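PDB 3MZO: Lin2634 protein from Listeria innocua, which probably hydrolyses phosphate esters as an HD-domain phosphohydrolase related to the 5'-deoxynucleotidase YfbR, and binds calcium ions. Local coordinates for residues H5-S10 against H68-L73; Q43-V48 against L134-K139; P81-T86 against F159-S164; K194-E197 against L201-L204. All coordinates share one frame; numbering follows the deposited sequence.

Contact 1: H5-S10 against H68-L73. With CA (calcium ion), chain M; CA (calcium ion), chain K.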
loop_
_atom_site.group_PDB
_atom_site.type_symbol
_atom_site.label_atom_id
_atom_site.label_comp_id
_atom_site.label_asym_id
_atom_site.label_seq_id
_atom_site.Cartn_x
_atom_site.Cartn_y
_atom_site.Cartn_z
ATOM N N HIS B 5 11.269 -13.337 -23.488
ATOM C CA HIS B 5 11.629 -12.966 -22.117
ATOM C C HIS B 5 10.938 -11.665 -21.701
ATOM O O HIS B 5 10.291 -11.605 -20.646
ATOM C CB HIS B 5 13.134 -12.846 -21.968
ATOM C CG HIS B 5 13.564 -12.111 -20.751
ATOM N ND1 HIS B 5 13.362 -12.604 -19.478
ATOM C CD2 HIS B 5 14.155 -10.900 -20.602
ATOM C CE1 HIS B 5 13.839 -11.736 -18.602
ATOM N NE2 HIS B 5 14.323 -10.695 -19.258
ATOM N N GLN B 6 11.011 -10.665 -22.564
ATOM C CA GLN B 6 10.403 -9.371 -22.296
ATOM C C GLN B 6 8.887 -9.540 -22.191
ATOM O O GLN B 6 8.230 -8.922 -21.363
ATOM C CB GLN B 6 10.715 -8.338 -23.407
ATOM C CG GLN B 6 12.185 -8.208 -23.816
ATOM C CD GLN B 6 13.077 -7.609 -22.732
ATOM O OE1 GLN B 6 12.602 -6.895 -21.836
ATOM N NE2 GLN B 6 14.390 -7.897 -22.814
ATOM N N TYR B 7 8.330 -10.380 -23.035
ATOM C CA TYR B 7 6.894 -10.612 -23.018
ATOM C C TYR B 7 6.480 -11.277 -21.689
ATOM O O TYR B 7 5.472 -10.884 -21.079
ATOM C CB TYR B 7 6.486 -11.498 -24.199
ATOM C CG TYR B 7 5.100 -12.072 -24.046
ATOM C CD1 TYR B 7 3.983 -11.266 -24.198
ATOM C CD2 TYR B 7 4.902 -13.419 -23.719
ATOM C CE1 TYR B 7 2.694 -11.781 -24.050
ATOM C CE2 TYR B 7 3.609 -13.937 -23.532
ATOM C CZ TYR B 7 2.516 -13.109 -23.706
ATOM O OH TYR B 7 1.247 -13.593 -23.554
ATOM N N PHE B 8 7.263 -12.269 -21.243
ATOM C CA PHE B 8 6.980 -12.932 -19.970
ATOM C C PHE B 8 7.058 -11.932 -18.800
ATOM O O PHE B 8 6.239 -11.990 -17.880
ATOM C CB PHE B 8 7.945 -14.117 -19.726
ATOM C CG PHE B 8 7.626 -15.382 -20.537
ATOM C CD1 PHE B 8 6.473 -15.514 -21.274
ATOM C CD2 PHE B 8 8.481 -16.459 -20.469
ATOM C CE1 PHE B 8 6.206 -16.697 -21.976
ATOM C CE2 PHE B 8 8.236 -17.626 -21.158
ATOM C CZ PHE B 8 7.095 -17.760 -21.905
ATOM N N GLN B 9 8.024 -11.003 -18.838
ATOM C CA GLN B 9 8.140 -10.006 -17.752
ATOM C C GLN B 9 6.945 -9.119 -17.760
ATOM O O GLN B 9 6.441 -8.790 -16.697
ATOM C CB GLN B 9 9.358 -9.108 -17.890
ATOM C CG GLN B 9 10.640 -9.797 -17.613
ATOM C CD GLN B 9 11.790 -8.872 -17.849
ATOM O OE1 GLN B 9 11.890 -8.232 -18.908
ATOM N NE2 GLN B 9 12.663 -8.782 -16.873
ATOM N N SER B 10 6.474 -8.773 -18.962
ATOM C CA SER B 10 5.330 -7.886 -19.105
ATOM C C SER B 10 4.078 -8.426 -18.416
ATOM O O SER B 10 3.206 -7.656 -18.014
ATOM C CB SER B 10 5.002 -7.636 -20.577
ATOM O OG SER B 10 4.252 -8.708 -21.135
ATOM N N HIS B 68 -7.818 -10.674 -23.723
ATOM C CA HIS B 68 -8.641 -9.546 -24.168
ATOM C C HIS B 68 -8.209 -8.206 -23.591
ATOM O O HIS B 68 -8.442 -7.221 -24.235
ATOM C CB HIS B 68 -10.137 -9.756 -23.902
ATOM C CG HIS B 68 -10.568 -9.528 -22.484
ATOM N ND1 HIS B 68 -10.326 -10.428 -21.479
ATOM C CD2 HIS B 68 -11.317 -8.548 -21.933
ATOM C CE1 HIS B 68 -10.844 -9.981 -20.348
ATOM N NE2 HIS B 68 -11.450 -8.838 -20.595
ATOM N N ASP B 69 -7.573 -8.178 -22.422
ATOM C CA ASP B 69 -7.123 -6.910 -21.833
ATOM C C ASP B 69 -5.602 -6.732 -21.720
ATOM O O ASP B 69 -5.120 -5.807 -21.067
ATOM C CB ASP B 69 -7.803 -6.705 -20.469
ATOM C CG ASP B 69 -9.201 -6.110 -20.588
ATOM O OD1 ASP B 69 -9.541 -5.622 -21.646
ATOM O OD2 ASP B 69 -9.955 -6.059 -19.605
ATOM N N TYR B 70 -4.843 -7.580 -22.402
ATOM C CA TYR B 70 -3.403 -7.475 -22.440
ATOM C C TYR B 70 -2.967 -6.063 -22.895
ATOM O O TYR B 70 -2.002 -5.513 -22.373
ATOM C CB TYR B 70 -2.810 -8.577 -23.347
ATOM C CG TYR B 70 -1.313 -8.499 -23.424
ATOM C CD1 TYR B 70 -0.523 -8.982 -22.398
ATOM C CD2 TYR B 70 -0.686 -7.889 -24.505
ATOM C CE1 TYR B 70 0.847 -8.872 -22.433
ATOM C CE2 TYR B 70 0.697 -7.775 -24.554
ATOM C CZ TYR B 70 1.458 -8.276 -23.521
ATOM O OH TYR B 70 2.823 -8.137 -23.551
ATOM N N SER B 71 -3.712 -5.459 -23.816
ATOM C CA SER B 71 -3.375 -4.117 -24.334
ATOM C C SER B 71 -3.431 -3.005 -23.304
ATOM O O SER B 71 -2.898 -1.886 -23.547
ATOM C CB SER B 71 -4.270 -3.752 -25.532
ATOM O OG SER B 71 -5.650 -3.858 -25.226
ATOM N N GLU B 72 -4.066 -3.271 -22.161
ATOM C CA GLU B 72 -4.078 -2.284 -21.081
ATOM C C GLU B 72 -2.662 -2.004 -20.538
ATOM O O GLU B 72 -2.441 -1.024 -19.806
ATOM C CB GLU B 72 -5.136 -2.611 -20.014
ATOM C CG GLU B 72 -6.541 -2.159 -20.489
ATOM C CD GLU B 72 -7.705 -2.629 -19.616
ATOM O OE1 GLU B 72 -7.604 -2.560 -18.375
ATOM O OE2 GLU B 72 -8.751 -3.033 -20.180
ATOM N N LEU B 73 -1.692 -2.821 -20.960
ATOM C CA LEU B 73 -0.291 -2.581 -20.637
ATOM C C LEU B 73 0.183 -1.227 -21.139
ATOM O O LEU B 73 1.058 -0.619 -20.514
ATOM C CB LEU B 73 0.609 -3.617 -21.290
ATOM C CG LEU B 73 1.266 -4.690 -20.468
ATOM C CD1 LEU B 73 2.053 -5.533 -21.465
ATOM C CD2 LEU B 73 2.177 -4.123 -19.427
HETATM CA CA CA M . -9.679 -4.992 -24.053
HETATM CA CA CA K . -12.360 -6.203 -19.935
HETATM O O HOH W 1 -12.122 -5.129 -22.330
HETATM O O HOH W 2 -8.164 -4.806 -25.624
HETATM O O HOH W 3 -9.104 -2.901 -22.802
HETATM O O HOH W 4 -11.513 -6.328 -25.302
#

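Contact 2: Q43-V48 against L134-K139. With CA (calcium ion), chain K.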
loop_
_atom_site.group_PDB
_atom_site.type_symbol
_atom_site.label_atom_id
_atom_site.label_comp_id
_atom_site.label_asym_id
_atom_site.label_seq_id
_atom_site.Cartn_x
_atom_site.Cartn_y
_atom_site.Cartn_z
ATOM N N GLN B 43 -15.070 -20.032 -19.386
ATOM C CA GLN B 43 -14.959 -21.490 -19.276
ATOM C C GLN B 43 -16.254 -22.075 -18.770
ATOM O O GLN B 43 -16.682 -23.127 -19.236
ATOM C CB GLN B 43 -13.813 -21.831 -18.313
ATOM C CG GLN B 43 -13.670 -23.300 -17.846
ATOM C CD GLN B 43 -12.417 -23.496 -17.030
ATOM O OE1 GLN B 43 -11.344 -23.815 -17.562
ATOM N NE2 GLN B 43 -12.530 -23.275 -15.739
ATOM N N PHE B 44 -16.864 -21.426 -17.778
ATOM C CA PHE B 44 -18.124 -21.912 -17.289
ATOM C C PHE B 44 -19.205 -21.795 -18.359
ATOM O O PHE B 44 -19.966 -22.736 -18.588
ATOM C CB PHE B 44 -18.588 -21.210 -16.021
ATOM C CG PHE B 44 -19.999 -21.541 -15.679
ATOM C CD1 PHE B 44 -20.307 -22.757 -15.129
ATOM C CD2 PHE B 44 -21.035 -20.659 -15.990
ATOM C CE1 PHE B 44 -21.646 -23.106 -14.865
ATOM C CE2 PHE B 44 -22.350 -20.986 -15.711
ATOM C CZ PHE B 44 -22.650 -22.222 -15.140
ATOM N N PHE B 45 -19.294 -20.648 -19.030
ATOM C CA PHE B 45 -20.298 -20.519 -20.076
ATOM C C PHE B 45 -20.065 -21.497 -21.234
ATOM O O PHE B 45 -21.032 -21.979 -21.855
ATOM C CB PHE B 45 -20.457 -19.056 -20.558
ATOM C CG PHE B 45 -21.101 -18.146 -19.528
ATOM C CD1 PHE B 45 -22.261 -18.525 -18.854
ATOM C CD2 PHE B 45 -20.535 -16.907 -19.224
ATOM C CE1 PHE B 45 -22.831 -17.699 -17.891
ATOM C CE2 PHE B 45 -21.122 -16.071 -18.273
ATOM C CZ PHE B 45 -22.248 -16.471 -17.607
ATOM N N GLY B 46 -18.813 -21.779 -21.535
ATOM C CA GLY B 46 -18.456 -22.819 -22.480
ATOM C C GLY B 46 -19.121 -24.169 -22.142
ATOM O O GLY B 46 -19.641 -24.854 -23.031
ATOM N N ALA B 47 -19.085 -24.523 -20.853
ATOM C CA ALA B 47 -19.723 -25.728 -20.334
ATOM C C ALA B 47 -21.216 -25.674 -20.553
ATOM O O ALA B 47 -21.814 -26.668 -20.982
ATOM C CB ALA B 47 -19.386 -25.922 -18.833
ATOM N N VAL B 48 -21.817 -24.512 -20.311
ATOM C CA VAL B 48 -23.244 -24.355 -20.486
ATOM C C VAL B 48 -23.612 -24.537 -21.954
ATOM O O VAL B 48 -24.555 -25.244 -22.277
ATOM C CB VAL B 48 -23.763 -22.986 -19.968
ATOM C CG1 VAL B 48 -25.223 -22.815 -20.339
ATOM C CG2 VAL B 48 -23.558 -22.891 -18.424
ATOM N N LEU B 134 -17.117 -14.121 -24.747
ATOM C CA LEU B 134 -16.207 -13.102 -24.186
ATOM C C LEU B 134 -16.986 -11.855 -23.801
ATOM O O LEU B 134 -16.745 -11.289 -22.735
ATOM C CB LEU B 134 -15.096 -12.720 -25.167
ATOM C CG LEU B 134 -14.179 -11.550 -24.738
ATOM C CD1 LEU B 134 -13.526 -11.718 -23.363
ATOM C CD2 LEU B 134 -13.121 -11.277 -25.820
ATOM N N ALA B 135 -17.916 -11.425 -24.668
ATOM C CA ALA B 135 -18.705 -10.227 -24.385
ATOM C C ALA B 135 -19.463 -10.374 -23.065
ATOM O O ALA B 135 -19.407 -9.470 -22.222
ATOM C CB ALA B 135 -19.696 -9.836 -25.580
ATOM N N ILE B 136 -20.143 -11.495 -22.860
ATOM C CA ILE B 136 -20.966 -11.615 -21.673
ATOM C C ILE B 136 -20.098 -11.824 -20.441
ATOM O O ILE B 136 -20.460 -11.354 -19.359
ATOM C CB ILE B 136 -22.073 -12.682 -21.767
ATOM C CG1 ILE B 136 -21.498 -14.088 -21.948
ATOM C CG2 ILE B 136 -23.065 -12.357 -22.926
ATOM C CD1 ILE B 136 -22.582 -15.203 -21.995
ATOM N N SER B 137 -18.960 -12.516 -20.605
ATOM C CA SER B 137 -18.086 -12.854 -19.472
ATOM C C SER B 137 -17.411 -11.636 -18.833
ATOM O O SER B 137 -17.283 -11.533 -17.609
ATOM C CB SER B 137 -17.030 -13.889 -19.929
ATOM O OG SER B 137 -17.655 -15.137 -20.234
ATOM N N ASP B 138 -16.956 -10.726 -19.697
ATOM C CA ASP B 138 -16.417 -9.432 -19.307
ATOM C C ASP B 138 -17.481 -8.609 -18.534
ATOM O O ASP B 138 -17.201 -8.050 -17.468
ATOM C CB ASP B 138 -15.963 -8.720 -20.588
ATOM C CG ASP B 138 -15.113 -7.493 -20.326
ATOM O OD1 ASP B 138 -14.579 -7.338 -19.209
ATOM O OD2 ASP B 138 -14.965 -6.679 -21.267
ATOM N N LYS B 139 -18.708 -8.556 -19.052
ATOM C CA LYS B 139 -19.781 -7.854 -18.355
ATOM C C LYS B 139 -20.172 -8.526 -17.049
ATOM O O LYS B 139 -20.514 -7.860 -16.094
ATOM C CB LYS B 139 -21.021 -7.664 -19.241
ATOM C CG LYS B 139 -20.811 -6.777 -20.455
ATOM C CD LYS B 139 -20.284 -5.390 -20.120
ATOM C CE LYS B 139 -20.043 -4.579 -21.401
ATOM N NZ LYS B 139 -19.784 -3.191 -21.064
HETATM CA CA CA K . -12.360 -6.203 -19.935
HETATM O O HOH W 1 -12.122 -5.129 -22.330
#

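Contact 3: P81-T86 against F159-S164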
loop_
_atom_site.group_PDB
_atom_site.type_symbol
_atom_site.label_atom_id
_atom_site.label_comp_id
_atom_site.label_asym_id
_atom_site.label_seq_id
_atom_site.Cartn_x
_atom_site.Cartn_y
_atom_site.Cartn_z
ATOM N N PRO B 81 -19.750 3.781 -17.656
ATOM C CA PRO B 81 -20.659 4.061 -18.780
ATOM C C PRO B 81 -20.532 5.487 -19.357
ATOM O O PRO B 81 -19.906 6.356 -18.729
ATOM C CB PRO B 81 -22.055 3.821 -18.179
ATOM C CG PRO B 81 -21.903 4.105 -16.729
ATOM C CD PRO B 81 -20.450 3.836 -16.358
ATOM N N VAL B 82 -21.119 5.688 -20.546
ATOM C CA VAL B 82 -21.065 6.966 -21.287
ATOM C C VAL B 82 -21.393 8.181 -20.389
ATOM O O VAL B 82 -22.561 8.480 -20.110
ATOM C CB VAL B 82 -21.977 6.930 -22.554
ATOM C CG1 VAL B 82 -22.159 8.333 -23.153
ATOM C CG2 VAL B 82 -21.402 5.952 -23.592
ATOM N N LYS B 83 -20.330 8.845 -19.926
ATOM C CA LYS B 83 -20.416 10.011 -19.040
ATOM C C LYS B 83 -19.784 11.244 -19.692
ATOM O O LYS B 83 -20.441 12.279 -19.859
ATOM C CB LYS B 83 -19.711 9.723 -17.704
ATOM C CG LYS B 83 -20.647 9.431 -16.558
ATOM C CD LYS B 83 -19.930 9.542 -15.235
ATOM C CE LYS B 83 -20.927 9.726 -14.116
ATOM N NZ LYS B 83 -20.270 9.620 -12.785
ATOM N N TYR B 84 -18.495 11.128 -20.011
ATOM C CA TYR B 84 -17.734 12.179 -20.712
ATOM C C TYR B 84 -17.250 11.710 -22.096
ATOM O O TYR B 84 -16.992 12.550 -22.979
ATOM C CB TYR B 84 -16.543 12.650 -19.863
ATOM C CG TYR B 84 -16.884 12.822 -18.402
ATOM C CD1 TYR B 84 -17.917 13.683 -17.997
ATOM C CD2 TYR B 84 -16.194 12.112 -17.421
ATOM C CE1 TYR B 84 -18.248 13.831 -16.650
ATOM C CE2 TYR B 84 -16.514 12.254 -16.071
ATOM C CZ TYR B 84 -17.539 13.124 -15.700
ATOM O OH TYR B 84 -17.850 13.262 -14.381
ATOM N N ALA B 85 -17.120 10.384 -22.267
ATOM C CA ALA B 85 -16.774 9.761 -23.549
ATOM C C ALA B 85 -18.034 9.230 -24.253
ATOM O O ALA B 85 -18.661 8.269 -23.790
ATOM C CB ALA B 85 -15.751 8.628 -23.341
ATOM N N THR B 86 -18.398 9.872 -25.366
ATOM C CA THR B 86 -19.480 9.403 -26.236
ATOM C C THR B 86 -19.075 8.128 -26.983
ATOM O O THR B 86 -17.928 7.666 -26.907
ATOM C CB THR B 86 -19.828 10.448 -27.340
ATOM O OG1 THR B 86 -18.645 10.745 -28.094
ATOM C CG2 THR B 86 -20.420 11.735 -26.752
ATOM N N PHE B 159 -21.060 3.153 -9.364
ATOM C CA PHE B 159 -21.165 1.687 -9.296
ATOM C C PHE B 159 -22.561 1.161 -9.659
ATOM O O PHE B 159 -22.673 0.151 -10.369
ATOM C CB PHE B 159 -20.663 1.199 -7.951
ATOM C CG PHE B 159 -19.215 1.508 -7.751
ATOM C CD1 PHE B 159 -18.243 0.843 -8.496
ATOM C CD2 PHE B 159 -18.819 2.511 -6.904
ATOM C CE1 PHE B 159 -16.899 1.153 -8.350
ATOM C CE2 PHE B 159 -17.468 2.833 -6.764
ATOM C CZ PHE B 159 -16.518 2.139 -7.490
ATOM N N VAL B 160 -23.609 1.873 -9.242
ATOM C CA VAL B 160 -24.974 1.525 -9.646
ATOM C C VAL B 160 -25.127 1.668 -11.151
ATOM O O VAL B 160 -25.792 0.844 -11.814
ATOM C CB VAL B 160 -26.010 2.433 -8.946
ATOM C CG1 VAL B 160 -27.361 2.425 -9.713
ATOM C CG2 VAL B 160 -26.180 1.991 -7.491
ATOM N N GLU B 161 -24.495 2.697 -11.704
ATOM C CA GLU B 161 -24.542 2.933 -13.143
ATOM C C GLU B 161 -23.816 1.849 -13.926
ATOM O O GLU B 161 -24.289 1.421 -14.986
ATOM C CB GLU B 161 -23.954 4.308 -13.494
ATOM C CG GLU B 161 -24.789 5.493 -12.991
ATOM C CD GLU B 161 -23.983 6.811 -12.938
ATOM O OE1 GLU B 161 -22.938 6.930 -13.636
ATOM O OE2 GLU B 161 -24.391 7.727 -12.179
ATOM N N ILE B 162 -22.674 1.407 -13.421
ATOM C CA ILE B 162 -21.913 0.319 -14.052
ATOM C C ILE B 162 -22.732 -1.000 -14.032
ATOM O O ILE B 162 -22.809 -1.713 -15.016
ATOM C CB ILE B 162 -20.542 0.112 -13.326
ATOM C CG1 ILE B 162 -19.620 1.332 -13.554
ATOM C CG2 ILE B 162 -19.845 -1.178 -13.802
ATOM C CD1 ILE B 162 -18.465 1.484 -12.550
ATOM N N TYR B 163 -23.307 -1.309 -12.878
ATOM C CA TYR B 163 -24.101 -2.498 -12.696
ATOM C C TYR B 163 -25.277 -2.498 -13.693
ATOM O O TYR B 163 -25.544 -3.499 -14.386
ATOM C CB TYR B 163 -24.604 -2.544 -11.242
ATOM C CG TYR B 163 -25.536 -3.688 -10.935
ATOM C CD1 TYR B 163 -26.918 -3.553 -11.112
ATOM C CD2 TYR B 163 -25.046 -4.908 -10.483
ATOM C CE1 TYR B 163 -27.787 -4.601 -10.822
ATOM C CE2 TYR B 163 -25.905 -5.962 -10.188
ATOM C CZ TYR B 163 -27.273 -5.807 -10.370
ATOM O OH TYR B 163 -28.122 -6.850 -10.083
ATOM N N SER B 164 -25.942 -1.349 -13.790
ATOM C CA SER B 164 -27.093 -1.203 -14.669
ATOM C C SER B 164 -26.716 -1.443 -16.131
ATOM O O SER B 164 -27.408 -2.177 -16.853
ATOM C CB SER B 164 -27.710 0.173 -14.464
ATOM O OG SER B 164 -28.139 0.296 -13.123
#

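Contact 4: K194-E197 against L201-L204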
loop_
_atom_site.group_PDB
_atom_site.type_symbol
_atom_site.label_atom_id
_atom_site.label_comp_id
_atom_site.label_asym_id
_atom_site.label_seq_id
_atom_site.Cartn_x
_atom_site.Cartn_y
_atom_site.Cartn_z
ATOM N N LYS B 194 -27.279 -11.802 1.623
ATOM C CA LYS B 194 -27.684 -11.184 2.901
ATOM C C LYS B 194 -27.316 -9.711 2.967
ATOM O O LYS B 194 -26.157 -9.372 2.809
ATOM C CB LYS B 194 -27.032 -11.925 4.077
ATOM C CG LYS B 194 -27.576 -13.336 4.287
ATOM N N GLY B 195 -28.309 -8.847 3.205
ATOM C CA GLY B 195 -28.120 -7.386 3.279
ATOM C C GLY B 195 -28.523 -6.642 2.010
ATOM O O GLY B 195 -28.681 -5.411 2.013
ATOM N N ILE B 196 -28.710 -7.378 0.917
ATOM C CA ILE B 196 -28.958 -6.748 -0.373
ATOM C C ILE B 196 -30.328 -6.041 -0.466
ATOM O O ILE B 196 -30.529 -5.151 -1.303
ATOM C CB ILE B 196 -28.804 -7.776 -1.513
ATOM C CG1 ILE B 196 -28.373 -7.057 -2.799
ATOM C CG2 ILE B 196 -30.082 -8.646 -1.638
ATOM C CD1 ILE B 196 -29.136 -7.491 -4.016
ATOM N N GLU B 197 -31.267 -6.446 0.380
ATOM C CA GLU B 197 -32.551 -5.742 0.493
ATOM C C GLU B 197 -32.435 -4.338 1.137
ATOM O O GLU B 197 -33.439 -3.624 1.232
ATOM C CB GLU B 197 -33.579 -6.594 1.257
ATOM C CG GLU B 197 -33.401 -6.627 2.789
ATOM C CD GLU B 197 -32.110 -7.308 3.241
ATOM O OE1 GLU B 197 -31.776 -8.382 2.690
ATOM O OE2 GLU B 197 -31.438 -6.771 4.154
ATOM N N LEU B 201 -30.577 -2.592 -5.317
ATOM C CA LEU B 201 -30.346 -3.588 -6.371
ATOM C C LEU B 201 -31.593 -4.381 -6.743
ATOM O O LEU B 201 -31.869 -4.544 -7.942
ATOM C CB LEU B 201 -29.176 -4.537 -6.022
ATOM C CG LEU B 201 -27.768 -3.889 -5.967
ATOM C CD1 LEU B 201 -26.719 -4.831 -5.427
ATOM C CD2 LEU B 201 -27.346 -3.360 -7.333
ATOM N N PRO B 202 -32.371 -4.845 -5.738
ATOM C CA PRO B 202 -33.615 -5.550 -6.070
ATOM C C PRO B 202 -34.508 -4.785 -7.050
ATOM O O PRO B 202 -34.869 -5.304 -8.112
ATOM C CB PRO B 202 -34.301 -5.719 -4.704
ATOM C CG PRO B 202 -33.147 -5.753 -3.711
ATOM C CD PRO B 202 -32.137 -4.794 -4.274
ATOM N N GLN B 203 -34.834 -3.545 -6.701
ATOM C CA GLN B 203 -35.719 -2.731 -7.528
ATOM C C GLN B 203 -35.090 -2.468 -8.891
ATOM O O GLN B 203 -35.718 -2.679 -9.934
ATOM C CB GLN B 203 -36.031 -1.397 -6.835
ATOM C CG GLN B 203 -36.808 -0.427 -7.726
ATOM C CD GLN B 203 -37.333 0.766 -6.971
ATOM O OE1 GLN B 203 -37.662 0.667 -5.791
ATOM N NE2 GLN B 203 -37.429 1.902 -7.648
ATOM N N LEU B 204 -33.848 -2.002 -8.858
ATOM C CA LEU B 204 -33.087 -1.670 -10.072
ATOM C C LEU B 204 -32.998 -2.851 -11.049
ATOM O O LEU B 204 -33.122 -2.673 -12.276
ATOM C CB LEU B 204 -31.692 -1.210 -9.663
ATOM C CG LEU B 204 -30.718 -0.778 -10.755
ATOM C CD1 LEU B 204 -31.247 0.425 -11.566
ATOM C CD2 LEU B 204 -29.364 -0.486 -10.091
#

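Contact 1: H5-S10 against H68-L73
The rings of Tyr7 and Tyr70 meet at a slant, their planes turned 49° apart and their centroids separated by 5.6 Å. Tyr70 OH lies at the rim of the Tyr7 ring, near its plane and closest to CD1, while Ser10 OG sits at the edge of the Tyr70 ring, in its plane. A third flat group, the imidazole of His68, has Asp69 CB over the centre of one face and a calcium ion in plane at its edge. Trans to the backbone N (chi1 180°), the Tyr70 side chain spans the gap to helix 4-13, where its hydroxyl donates to Ser10 OG at 2.9 Å. Ser10 OG in turn points at Tyr7 O, but that bond is modelled so short that its exact length is doubtful. Leu73 CD1 adds an apolar touch against Ser10 CB at 3.7 Å.

Behind this anchorage the chain grips metal. Asp69 is shared between two calcium ions: OD2 binds one at 2.4 Å, OD1 the other at 2.5 Å. The first ion also has His68 NE2, rather long at 2.9 Å, together with His34 and Asp138. The second is held by His68 O and three waters, two of which are hydrogen-bonded to Ser71 OG and Glu72 OE2, so that these two side chains reach the ion through water, as second-shell groups. Tyr70 additionally packs on Tyr36 of a neighbouring subunit. The adjoining His68 and Asp69, joined by His34 and Asp138, form the H...HD...D metal site that defines HD-domain phosphohydrolases.

Contact 2: Q43-V48 against L134-K139
Phe45 on helix 31-51 packs against Ile136 and Ser137 of helix 129-151, a buried helix-helix contact inside the all-helical HD-domain fold. Along 134-139 the first residue to touch Phe45 is Ile136. Its CG1 branch lies between the backbone N and the carbonyl carbon (chi1 62°) and runs on extended, carrying the CD1 methyl over one face of the Phe45 ring. The methyl stands 4.1 Å from the ring centroid and 21° off the normal, displaced toward the rim beside Phe45 CD2, which is a CH-pi contact. Ser137 follows and approaches the same ring from its edge: OG lies in the ring plane, 3.5 Å from Phe45 CD2. The polar need of this buried hydroxyl is met within its own helix, by a hydrogen bond to Ile133 O, so its meeting with the ring is packing alone. Ser178 of helix 177-191 also touches both Phe45 and Ile136, which makes the site a junction of three helices.

One residue further on, Asp138 leaves the packed surface for the metal centre. Its carboxylate divides the work between its oxygens: OD2 forms a salt bridge with Lys125, and OD1 binds the calcium ion at 2.6 Å.

Contact 3: P81-T86 against F159-S164
Val160 O, one residue ahead of the Glu161 that faces Pro81, is gripped twice by Ser164. Ser164 N reaches Val160 O at 3.0 Å in the ordinary helical bond, and Ser164 OG, in one of the two conformers modelled, reaches Val160 O at 2.7 Å. The two donors come from opposite faces of the carbonyl plane, OG tilted 32° out of it.

Toward the loop, Glu161 works through both ends of its side chain. At its base, CB meets Pro81 CG at 3.8 Å, the proline ring and the glutamate chain crossing at about a right angle. Pro81 CD touches Ile162 CG1, also at 3.8 Å, so the ring rests on two successive residues of helix 158-172. This is a loop of the HD-domain fold, the one joining helices 58-67 and 87-108, docked on the flank of a later helix.

Beyond CG the Glu161 chain is extended, and its carboxylate comes across the end of Lys83. OE1 lies 3.5 Å from Lys83 CE but 3.9 Å from NZ, a long and therefore probably weak salt bridge, whereas OE2 is hydrogen-bonded to Asn157 ND2. Next along the loop, Tyr84 OH is hydrogen-bonded to Glu108 of a neighbouring subunit.

Contact 4: K194-E197 against L201-L204
The turn leading into the C-terminal helix 201-211 folds back on that helix, Ile196 resting against Leu201 and Pro202. Ile196 begins a short 3-10 segment, and the contact is almost wholly apolar. With CG1 trans to the backbone N (chi1 -152°), the side chain swings its end toward the helix start even though it leaves the backbone in another direction. CD1 touches Leu201 CB at 3.6 Å, and CG1 lies 3.8 Å from Leu201 CD1; the two side chains cross at about a right angle, so the isoleucine tip covers both the root and one branch of the leucine. The outer torsion of Ile196 (chi2 -135°) is away from a staggered value, perhaps a concession to the packing.

Pro202 closes the other flank. Its CD lies 4.0 Å from Ile196 CD1 and 3.4 Å from Ile196 O, while its CG faces the backbone of Glu197 at 4.2 Å from CA. The same carbonyl oxygen of Ile196 is hydrogen-bonded with Thr199 OG1, which is also bonded to Leu201 N, so one threonine hydroxyl ties the turn to the first residue of the helix. Phe147 of helix 129-151 and Leu191 of helix 177-191 touch both Ile196 and Leu201, so the turn is pressed onto the helical body.

Proline suits such a place, since a backbone nitrogen in the first turn has no preceding helical carbonyl to bond. A short 3-10 turn thus leads into helix 201-211, with Pro202 in the first helical turn, a position where prolines are common.

Overall arrangement
Contacts 1 and 2 interleave along the chain and meet at one calcium ion, their centres about 22 Å apart, so the site draws on a loop and on helix 129-151, while helix 31-51 takes part both as packing surface and as the source of His34. Contact 3 also alternates with contact 2 in sequence, and its helix 158-172 directly follows 129-151; the nearest atoms of these two contacts are about 7 Å apart. Contact 4 comes last and touches contact 3 where helices 158-172 and 201-211 pack. Contacts 1 and 4, with centres about 38 Å apart, lie on opposite sides of the chain's centre, placing the metal site far from the C-terminal turn.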